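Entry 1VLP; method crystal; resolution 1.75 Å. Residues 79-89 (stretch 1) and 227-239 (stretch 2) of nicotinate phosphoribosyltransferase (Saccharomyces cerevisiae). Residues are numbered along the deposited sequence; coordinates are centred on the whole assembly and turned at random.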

# COMPACT_ATOMS: atom_id res chain seq x y z
N GLU A 79 -5.80 -24.05 2.70
CA GLU A 79 -5.89 -24.35 4.13
C GLU A 79 -4.76 -23.74 4.92
O GLU A 79 -4.96 -23.13 5.99
CB GLU A 79 -5.89 -25.88 4.30
CG GLU A 79 -6.43 -26.37 5.55
CD GLU A 79 -6.64 -27.89 5.44
OE1 GLU A 79 -5.67 -28.63 5.69
OE2 GLU A 79 -7.75 -28.32 5.02
N GLU A 80 -3.55 -23.88 4.39
CA GLU A 80 -2.32 -23.38 5.04
C GLU A 80 -2.33 -21.85 5.07
O GLU A 80 -1.90 -21.24 6.04
CB GLU A 80 -1.09 -23.87 4.27
CG GLU A 80 0.28 -23.52 4.85
CD GLU A 80 1.42 -24.35 4.22
OE1 GLU A 80 1.16 -25.54 3.88
OE2 GLU A 80 2.55 -23.82 4.06
N GLU A 81 -2.86 -21.24 4.03
CA GLU A 81 -2.94 -19.78 3.97
C GLU A 81 -3.92 -19.25 5.01
O GLU A 81 -3.63 -18.26 5.70
CB GLU A 81 -3.33 -19.32 2.58
CG GLU A 81 -2.15 -19.57 1.60
CD GLU A 81 -2.53 -19.34 0.17
OE1 GLU A 81 -3.73 -19.18 -0.09
OE2 GLU A 81 -1.59 -19.31 -0.68
N ILE A 82 -5.06 -19.91 5.14
CA ILE A 82 -6.05 -19.47 6.12
C ILE A 82 -5.48 -19.66 7.55
O ILE A 82 -5.63 -18.81 8.43
CB ILE A 82 -7.35 -20.22 5.94
CG1 ILE A 82 -8.03 -19.84 4.61
CG2 ILE A 82 -8.28 -20.05 7.17
CD1 ILE A 82 -8.67 -18.56 4.59
N GLU A 83 -4.82 -20.78 7.77
CA GLU A 83 -4.15 -20.98 9.06
C GLU A 83 -3.15 -19.85 9.34
O GLU A 83 -3.08 -19.37 10.48
CB GLU A 83 -3.45 -22.32 9.14
CG GLU A 83 -2.90 -22.61 10.57
CD GLU A 83 -3.89 -22.21 11.72
OE1 GLU A 83 -5.03 -22.80 11.75
OE2 GLU A 83 -3.52 -21.32 12.58
N TYR A 84 -2.36 -19.48 8.34
CA TYR A 84 -1.39 -18.40 8.49
C TYR A 84 -2.07 -17.09 8.89
O TYR A 84 -1.59 -16.39 9.80
CB TYR A 84 -0.53 -18.21 7.25
CG TYR A 84 0.58 -17.21 7.45
CD1 TYR A 84 1.73 -17.57 8.16
CD2 TYR A 84 0.51 -15.91 6.94
CE1 TYR A 84 2.78 -16.69 8.33
CE2 TYR A 84 1.53 -15.01 7.16
CZ TYR A 84 2.66 -15.39 7.87
OH TYR A 84 3.73 -14.51 8.06
N LEU A 85 -3.19 -16.79 8.26
CA LEU A 85 -3.92 -15.56 8.57
C LEU A 85 -4.45 -15.59 10.02
O LEU A 85 -4.37 -14.59 10.74
CB LEU A 85 -5.07 -15.33 7.57
CG LEU A 85 -4.73 -14.99 6.12
CD1 LEU A 85 -5.97 -14.98 5.25
CD2 LEU A 85 -3.95 -13.67 6.02
N LYS A 86 -4.99 -16.73 10.46
CA LYS A 86 -5.54 -16.84 11.79
C LYS A 86 -4.42 -16.67 12.84
O LYS A 86 -4.64 -16.07 13.90
CB LYS A 86 -6.25 -18.17 11.95
CG LYS A 86 -7.56 -18.26 11.11
CD LYS A 86 -8.05 -19.68 10.97
CE LYS A 86 -8.54 -20.21 12.26
NZ LYS A 86 -9.06 -21.62 12.07
N GLN A 87 -3.24 -17.20 12.56
CA GLN A 87 -2.10 -17.10 13.46
C GLN A 87 -1.51 -15.68 13.58
O GLN A 87 -1.30 -15.19 14.70
CB GLN A 87 -0.99 -18.09 13.06
CG GLN A 87 0.24 -18.10 14.00
CD GLN A 87 -0.08 -18.36 15.52
OE1 GLN A 87 0.62 -17.83 16.41
NE2 GLN A 87 -1.09 -19.19 15.81
N GLU A 88 -1.27 -15.04 12.44
CA GLU A 88 -0.57 -13.75 12.39
C GLU A 88 -1.48 -12.54 12.46
O GLU A 88 -1.01 -11.43 12.77
CB GLU A 88 0.27 -13.63 11.12
CG GLU A 88 1.37 -14.65 10.96
CD GLU A 88 2.38 -14.67 12.11
OE1 GLU A 88 2.76 -13.60 12.66
OE2 GLU A 88 2.80 -15.78 12.47
N ILE A 89 -2.75 -12.72 12.10
CA ILE A 89 -3.75 -11.65 12.21
C ILE A 89 -4.95 -12.19 12.97
O ILE A 89 -6.03 -12.37 12.40
CB ILE A 89 -4.15 -11.06 10.83
CG1 ILE A 89 -2.96 -11.05 9.84
CG2 ILE A 89 -4.73 -9.68 11.05
CD1 ILE A 89 -3.36 -10.52 8.42
N ASN A 227 4.17 -7.76 2.49
CA ASN A 227 3.73 -8.83 1.62
C ASN A 227 3.55 -10.11 2.44
O ASN A 227 4.52 -10.70 2.96
CB ASN A 227 4.74 -9.01 0.49
CG ASN A 227 4.28 -10.03 -0.53
OD1 ASN A 227 4.17 -11.22 -0.23
ND2 ASN A 227 3.97 -9.56 -1.75
N ILE A 228 2.30 -10.52 2.56
CA ILE A 228 1.99 -11.60 3.46
C ILE A 228 2.67 -12.89 3.01
O ILE A 228 3.16 -13.67 3.86
CB ILE A 228 0.47 -11.82 3.56
CG1 ILE A 228 -0.29 -10.55 3.91
CG2 ILE A 228 0.15 -12.87 4.59
CD1 ILE A 228 -1.78 -10.74 3.75
N LEU A 229 2.74 -13.12 1.68
CA LEU A 229 3.36 -14.35 1.17
C LEU A 229 4.86 -14.40 1.52
O LEU A 229 5.34 -15.45 1.94
CB LEU A 229 3.19 -14.48 -0.36
CG LEU A 229 3.48 -15.86 -0.94
CD1 LEU A 229 2.57 -16.88 -0.31
CD2 LEU A 229 3.25 -15.85 -2.37
N PHE A 230 5.55 -13.28 1.34
CA PHE A 230 6.99 -13.19 1.69
C PHE A 230 7.20 -13.22 3.18
O PHE A 230 8.19 -13.75 3.64
CB PHE A 230 7.65 -11.99 1.06
CG PHE A 230 7.94 -12.18 -0.42
CD1 PHE A 230 8.74 -13.22 -0.83
CD2 PHE A 230 7.44 -11.32 -1.37
CE1 PHE A 230 9.05 -13.41 -2.17
CE2 PHE A 230 7.73 -11.51 -2.78
CZ PHE A 230 8.53 -12.57 -3.15
N ALA A 231 6.28 -12.63 3.96
CA ALA A 231 6.36 -12.75 5.43
C ALA A 231 6.37 -14.25 5.82
O ALA A 231 7.19 -14.72 6.59
CB ALA A 231 5.22 -12.12 6.02
N LYS A 232 5.42 -14.98 5.25
CA LYS A 232 5.29 -16.43 5.50
C LYS A 232 6.54 -17.17 5.06
O LYS A 232 7.06 -18.01 5.82
CB LYS A 232 4.05 -16.97 4.80
CG LYS A 232 3.72 -18.45 5.12
CD LYS A 232 2.37 -18.78 4.45
CE LYS A 232 1.90 -20.16 4.80
NZ LYS A 232 2.85 -21.17 4.26
N LYS A 233 7.01 -16.90 3.85
CA LYS A 233 8.17 -17.55 3.29
C LYS A 233 9.46 -17.37 4.13
O LYS A 233 10.19 -18.33 4.37
CB LYS A 233 8.43 -17.05 1.89
CG LYS A 233 9.58 -17.76 1.17
CD LYS A 233 9.69 -17.40 -0.24
CE LYS A 233 10.93 -18.06 -0.84
NZ LYS A 233 11.14 -17.75 -2.29
N TYR A 234 9.72 -16.14 4.54
CA TYR A 234 10.98 -15.75 5.21
C TYR A 234 10.90 -15.73 6.72
O TYR A 234 11.92 -15.46 7.42
CB TYR A 234 11.48 -14.42 4.60
CG TYR A 234 12.02 -14.68 3.23
CD1 TYR A 234 13.28 -15.20 3.04
CD2 TYR A 234 11.27 -14.35 2.09
CE1 TYR A 234 13.79 -15.47 1.78
CE2 TYR A 234 11.76 -14.63 0.79
CZ TYR A 234 13.03 -15.19 0.64
OH TYR A 234 13.53 -15.45 -0.62
N GLY A 235 9.73 -16.11 7.25
CA GLY A 235 9.54 -16.27 8.67
C GLY A 235 9.57 -14.98 9.46
O GLY A 235 10.03 -14.97 10.61
N VAL A 236 9.04 -13.92 8.87
CA VAL A 236 8.94 -12.60 9.52
C VAL A 236 7.48 -12.16 9.60
O VAL A 236 6.58 -12.77 8.99
CB VAL A 236 9.86 -11.55 8.81
CG1 VAL A 236 11.33 -12.04 8.81
CG2 VAL A 236 9.44 -11.26 7.40
N LYS A 237 7.22 -11.10 10.36
CA LYS A 237 5.84 -10.63 10.56
C LYS A 237 5.26 -9.94 9.31
O LYS A 237 5.95 -9.17 8.66
CB LYS A 237 5.80 -9.58 11.67
CG LYS A 237 4.44 -9.26 12.21
N PRO A 238 3.97 -10.17 9.00
CA PRO A 238 3.34 -9.33 7.97
C PRO A 238 2.90 -8.00 8.60
O PRO A 238 2.38 -7.99 9.72
CB PRO A 238 2.16 -10.16 7.53
CG PRO A 238 1.77 -10.94 8.78
CD PRO A 238 3.03 -11.14 9.58
N ILE A 239 3.07 -6.89 7.89
CA ILE A 239 2.91 -5.54 8.47
C ILE A 239 1.85 -4.79 7.64
O ILE A 239 1.89 -4.77 6.40
CB ILE A 239 4.26 -4.76 8.47
CG1 ILE A 239 5.37 -5.54 9.22
CG2 ILE A 239 4.12 -3.34 9.09
CD1 ILE A 239 5.06 -5.86 10.67
O HOH W 1 5.85 -15.38 9.38

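The two helices, 79-88 and 228-234, cross almost at right angles: their N-to-C directions differ by 88° and their axes come no closer than 11.5 Å. At that separation the backbones cannot pack directly, and even the nearest CA pair, Y84 CA and K232 CA at 7.6 Å in the helices, leaves a gap that side chains must bridge. The contact is modest, burying 471 Å² over both sides, and its central feature is one large bump entering a hollow, with smaller contacts around it.

The bump is Y84. Its CA-to-CB bond points toward the second stretch, chi1 is t (-173°), and 108 Å² of the residue is covered, more than for any other residue here. The hollow is built from I228, A231, K232, V236 and P238, so that the helix and the segment following it both contribute walls. The evidence for fit lies in how these neighbours are placed around the ring. K232 CB lies over one face, 3.8 Å from the ring centroid of Y84 and only 15° off the ring normal, which identifies a CH-pi contact. I228 meets the ring at its edge, near the plane, with I228 CG2 3.6 Å from Y84 CE2. P238 approaches obliquely, its CG 4.4 Å from Y84 CE2. At A231 the phenol tip comes close to the helix backbone: Y84 OH is 3.5 Å from both A231 CB and A231 C.

At the bottom of the hollow, proximity alone is misleading. Y84 OH lies 3.3 Å from K232 N and 3.5 Å from V236 O, but the angles are poor and neither pair is a hydrogen bond. K232 N is instead bonded to I228 O (3.0 Å) within its own helix. The hydroxyl finds its partner in water 1, at 2.6 Å from Y84 OH; this water donates to V236 O at 2.7 Å and so links the phenol to the carbonyl indirectly.

K232 does more than cover the ring. Its chain is extended through chi1, chi2 and chi3, all t, before chi4 turns to m, and it reaches E80 one helical turn before Y84. E80 also has chi1 and chi2 at t; its CA-to-CB bond points sideways, yet its end comes nearer to the other stretch. K232 NZ donates to E80 OE2 at 2.7 Å, a hydrogen bond within a salt bridge.

Smaller packing contacts extend the fit. L85 CD2 and I228 CD1 approach to 4.3 Å, so I228 touches both Y84 and its neighbour in sequence. One turn after Y84, E88 packs through its aliphatic base: E88 CB is 3.9 Å from P238 CG, while P238 CD is 3.8 Å from Y84 OH. P238, whose CA-to-CB bond points toward stretch 1 and whose ring is C-gamma endo, thus touches side chains from two successive turns.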